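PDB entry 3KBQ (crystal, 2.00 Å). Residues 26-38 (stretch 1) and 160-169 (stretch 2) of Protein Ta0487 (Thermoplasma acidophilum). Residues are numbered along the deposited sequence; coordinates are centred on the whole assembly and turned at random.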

# COMPACT_ATOMS: atom_id res chain seq x y z
N ALA B 26 5.67 -0.08 -8.06
CA ALA B 26 6.72 0.82 -8.59
C ALA B 26 6.52 1.08 -10.05
O ALA B 26 6.56 2.20 -10.47
CB ALA B 26 8.16 0.30 -8.32
N PHE B 27 6.35 0.03 -10.84
CA PHE B 27 6.17 0.20 -12.28
C PHE B 27 4.90 1.04 -12.57
O PHE B 27 4.94 1.97 -13.39
CB PHE B 27 6.08 -1.15 -12.98
CG PHE B 27 5.84 -1.04 -14.49
CD1 PHE B 27 6.89 -1.13 -15.37
CD2 PHE B 27 4.56 -0.87 -15.00
CE1 PHE B 27 6.68 -1.02 -16.76
CE2 PHE B 27 4.36 -0.77 -16.39
CZ PHE B 27 5.43 -0.83 -17.24
N ILE B 28 3.80 0.76 -11.87
CA ILE B 28 2.55 1.52 -12.09
C ILE B 28 2.73 2.98 -11.64
O ILE B 28 2.34 3.92 -12.35
CB ILE B 28 1.34 0.83 -11.38
CG1 ILE B 28 1.05 -0.57 -12.00
CG2 ILE B 28 0.06 1.76 -11.39
CD1 ILE B 28 0.14 -1.51 -11.08
N GLY B 29 3.34 3.17 -10.47
CA GLY B 29 3.59 4.52 -9.96
C GLY B 29 4.41 5.34 -10.95
O GLY B 29 4.10 6.51 -11.20
N ASN B 30 5.45 4.71 -11.50
CA ASN B 30 6.31 5.40 -12.45
C ASN B 30 5.58 5.68 -13.77
O ASN B 30 5.69 6.78 -14.32
CB ASN B 30 7.60 4.59 -12.71
CG ASN B 30 8.55 5.31 -13.68
OD1 ASN B 30 9.05 6.39 -13.39
ND2 ASN B 30 8.75 4.72 -14.82
N PHE B 31 4.80 4.70 -14.26
CA PHE B 31 4.02 4.84 -15.50
C PHE B 31 3.05 6.01 -15.36
O PHE B 31 2.99 6.84 -16.25
CB PHE B 31 3.29 3.53 -15.82
CG PHE B 31 2.43 3.59 -17.09
CD1 PHE B 31 2.96 3.21 -18.32
CD2 PHE B 31 1.08 3.96 -17.03
CE1 PHE B 31 2.16 3.25 -19.50
CE2 PHE B 31 0.29 4.00 -18.21
CZ PHE B 31 0.84 3.64 -19.43
N LEU B 32 2.34 6.07 -14.23
CA LEU B 32 1.33 7.13 -14.03
C LEU B 32 1.99 8.51 -13.88
O LEU B 32 1.52 9.48 -14.48
CB LEU B 32 0.46 6.84 -12.80
CG LEU B 32 -0.35 5.53 -12.93
CD1 LEU B 32 -0.98 5.18 -11.61
CD2 LEU B 32 -1.37 5.76 -14.04
N THR B 33 3.04 8.56 -13.07
CA THR B 33 3.88 9.77 -12.92
C THR B 33 4.38 10.28 -14.27
O THR B 33 4.32 11.51 -14.57
CB THR B 33 5.09 9.54 -11.97
OG1 THR B 33 4.61 9.14 -10.70
CG2 THR B 33 5.95 10.86 -11.76
N TYR B 34 4.89 9.35 -15.07
CA TYR B 34 5.39 9.65 -16.38
C TYR B 34 4.29 10.30 -17.23
O TYR B 34 4.60 11.20 -18.02
CB TYR B 34 5.87 8.39 -17.10
CG TYR B 34 6.56 8.64 -18.44
CD1 TYR B 34 7.92 9.01 -18.52
CD2 TYR B 34 5.86 8.49 -19.64
CE1 TYR B 34 8.55 9.23 -19.77
CE2 TYR B 34 6.47 8.74 -20.91
CZ TYR B 34 7.81 9.08 -20.96
OH TYR B 34 8.38 9.27 -22.19
N HIS B 35 3.03 9.90 -17.05
CA HIS B 35 1.95 10.51 -17.86
C HIS B 35 1.28 11.69 -17.19
O HIS B 35 0.22 12.11 -17.60
CB HIS B 35 0.93 9.47 -18.30
CG HIS B 35 1.47 8.52 -19.30
ND1 HIS B 35 2.01 7.30 -18.94
CD2 HIS B 35 1.57 8.60 -20.64
CE1 HIS B 35 2.41 6.67 -20.04
NE2 HIS B 35 2.17 7.44 -21.08
N GLY B 36 1.92 12.24 -16.16
CA GLY B 36 1.47 13.52 -15.61
C GLY B 36 0.47 13.39 -14.46
O GLY B 36 -0.01 14.40 -13.95
N TYR B 37 0.21 12.16 -13.98
CA TYR B 37 -0.64 12.02 -12.79
C TYR B 37 0.08 12.24 -11.50
O TYR B 37 1.29 11.96 -11.37
CB TYR B 37 -1.26 10.63 -12.72
CG TYR B 37 -2.28 10.40 -13.77
CD1 TYR B 37 -3.63 10.62 -13.48
CD2 TYR B 37 -1.92 9.97 -15.06
CE1 TYR B 37 -4.56 10.42 -14.40
CE2 TYR B 37 -2.88 9.78 -16.01
CZ TYR B 37 -4.19 10.01 -15.67
OH TYR B 37 -5.19 9.82 -16.56
N GLN B 38 -0.65 12.70 -10.50
CA GLN B 38 -0.17 12.64 -9.14
C GLN B 38 -0.61 11.33 -8.46
O GLN B 38 -1.82 11.06 -8.28
CB GLN B 38 -0.63 13.87 -8.30
CG GLN B 38 -0.27 13.66 -6.80
CD GLN B 38 -0.53 14.86 -5.93
OE1 GLN B 38 -1.70 15.18 -5.61
NE2 GLN B 38 0.55 15.52 -5.49
N LEU B 160 -0.27 -5.13 -20.59
CA LEU B 160 -1.63 -4.59 -20.66
C LEU B 160 -1.70 -3.08 -20.33
O LEU B 160 -2.45 -2.31 -20.95
CB LEU B 160 -2.53 -5.38 -19.71
CG LEU B 160 -3.06 -6.77 -20.14
CD1 LEU B 160 -3.37 -7.57 -18.93
CD2 LEU B 160 -4.33 -6.64 -20.89
N LEU B 161 -0.91 -2.66 -19.35
CA LEU B 161 -0.88 -1.25 -18.98
C LEU B 161 -0.42 -0.41 -20.17
O LEU B 161 -1.04 0.62 -20.51
CB LEU B 161 -0.03 -1.02 -17.71
CG LEU B 161 -0.11 0.37 -17.11
CD1 LEU B 161 -1.56 0.75 -16.87
CD2 LEU B 161 0.72 0.45 -15.77
N LYS B 162 0.64 -0.88 -20.84
CA LYS B 162 1.11 -0.26 -22.08
C LYS B 162 0.09 -0.23 -23.23
O LYS B 162 -0.05 0.78 -23.89
CB LYS B 162 2.49 -0.79 -22.49
CG LYS B 162 3.58 -0.06 -21.67
CD LYS B 162 5.01 -0.56 -21.83
CE LYS B 162 5.33 -1.64 -20.81
NZ LYS B 162 4.94 -2.97 -21.37
N ALA B 163 -0.65 -1.31 -23.42
CA ALA B 163 -1.76 -1.37 -24.38
C ALA B 163 -2.94 -0.40 -24.06
O ALA B 163 -3.72 -0.07 -24.95
CB ALA B 163 -2.27 -2.79 -24.50
N MET B 164 -3.06 -0.01 -22.79
CA MET B 164 -4.12 0.90 -22.30
C MET B 164 -3.69 2.37 -22.30
O MET B 164 -4.44 3.22 -21.82
CB MET B 164 -4.50 0.54 -20.85
CG MET B 164 -5.36 -0.72 -20.69
SD MET B 164 -6.73 -0.67 -21.90
CE MET B 164 -7.59 0.77 -21.29
N GLU B 165 -2.50 2.68 -22.81
CA GLU B 165 -1.90 4.00 -22.59
C GLU B 165 -2.74 5.13 -23.20
O GLU B 165 -2.76 6.25 -22.69
CB GLU B 165 -0.48 4.05 -23.12
CG GLU B 165 0.24 5.36 -22.88
CD GLU B 165 1.68 5.29 -23.34
OE1 GLU B 165 2.22 4.17 -23.45
OE2 GLU B 165 2.29 6.36 -23.60
N LYS B 166 -3.43 4.81 -24.29
CA LYS B 166 -4.32 5.79 -24.93
C LYS B 166 -5.57 6.09 -24.10
O LYS B 166 -6.12 7.17 -24.22
CB LYS B 166 -4.64 5.37 -26.35
CG LYS B 166 -3.43 5.56 -27.25
CD LYS B 166 -3.40 4.56 -28.40
CE LYS B 166 -2.13 4.71 -29.23
NZ LYS B 166 -2.36 4.28 -30.64
N ASP B 167 -5.99 5.15 -23.24
CA ASP B 167 -7.05 5.42 -22.26
C ASP B 167 -6.61 6.29 -21.09
O ASP B 167 -7.45 6.83 -20.35
CB ASP B 167 -7.61 4.11 -21.69
CG ASP B 167 -8.87 3.67 -22.41
OD1 ASP B 167 -9.98 4.17 -22.05
OD2 ASP B 167 -8.76 2.81 -23.31
N ILE B 168 -5.30 6.40 -20.92
CA ILE B 168 -4.71 7.00 -19.74
C ILE B 168 -4.28 8.46 -19.99
O ILE B 168 -4.15 9.25 -19.05
CB ILE B 168 -3.56 6.08 -19.24
CG1 ILE B 168 -4.18 4.81 -18.62
CG2 ILE B 168 -2.59 6.78 -18.30
CD1 ILE B 168 -5.55 5.04 -17.93
N ILE B 169 -4.10 8.83 -21.25
CA ILE B 169 -3.55 10.15 -21.56
C ILE B 169 -4.45 11.28 -21.06
O ILE B 169 -3.99 12.15 -20.31
CB ILE B 169 -3.18 10.29 -23.07
CG1 ILE B 169 -2.02 9.34 -23.41
CG2 ILE B 169 -2.81 11.75 -23.41
CD1 ILE B 169 -1.81 9.11 -24.90

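Two segments more than a hundred residues apart in sequence pack side by side here, burying 540 Å² between them, and three residues account for about half of that area: Leu161, Phe31 and Ile168. Phe31 is the centerpiece of stretch 1. It lies on a helix, its CA-to-CB bond points toward the other stretch, and its t rotamer carries the ring into a pocket formed by Leu161, Lys162, Glu165 and Ile168, a knob-into-hole arrangement. A phenylalanine suits this place because a flat, apolar ring can offer one face to Leu161 while Lys162, Glu165 and Ile168 close around it.

Leu161 takes the face. Its CG lies 3.9 Å from the centroid of the Phe31 ring, only 15° off the ring normal, a CH-pi contact, and Leu161 CD2 comes within 3.7 Å of Phe31 CD2. The branched leucine end does more than cover one ring: Leu161 CD2 is also 3.9 Å from Phe27 CE2, at the edge of that ring, and 3.9 Å from Ile28 CG1. One methyl group thus touches three side chains of the first helix. Phe27 lies one helical turn before Phe31 and so faces the same way; its CZ also meets Lys162 CE at 3.7 Å. Here the aliphatic part of a lysine covers apolar surface, while its NZ is hydrogen-bonded to a residue just outside the two stretches.

Ile168 fills the other end of the interface. Its CG2 packs 4.0 Å from Phe31 CE2 and 3.8 Å from Tyr37 CE2, so a single methyl of this beta-branched residue serves two aromatic rings. Tyr37 adds a polar tie to this apolar contact: its OH donates a hydrogen bond to Ile168 O, 2.8 Å away, near the plane of the tyrosine ring. Tyrosine is apt because its ring can pack against the isoleucine while its hydroxyl reaches the backbone.

The second polar tie comes from His35, the first residue after the helix to leave helical backbone angles. The imidazole uses both nitrogens. His35 ND1 donates to Phe31 O at 2.9 Å, which anchors the ring to the preceding turn, and His35 NE2 donates to Glu165 OE2 at 2.7 Å with an N-H...acceptor angle of 158°. Glu165, extended with chi1 and chi2 both t, carries its carboxylate out to the histidine while its CG lies 3.9 Å from Phe31 CZ. Apolar packing thus supplies most of the contact, and two directional hydrogen bonds link the stretches near its His35 and Tyr37 end.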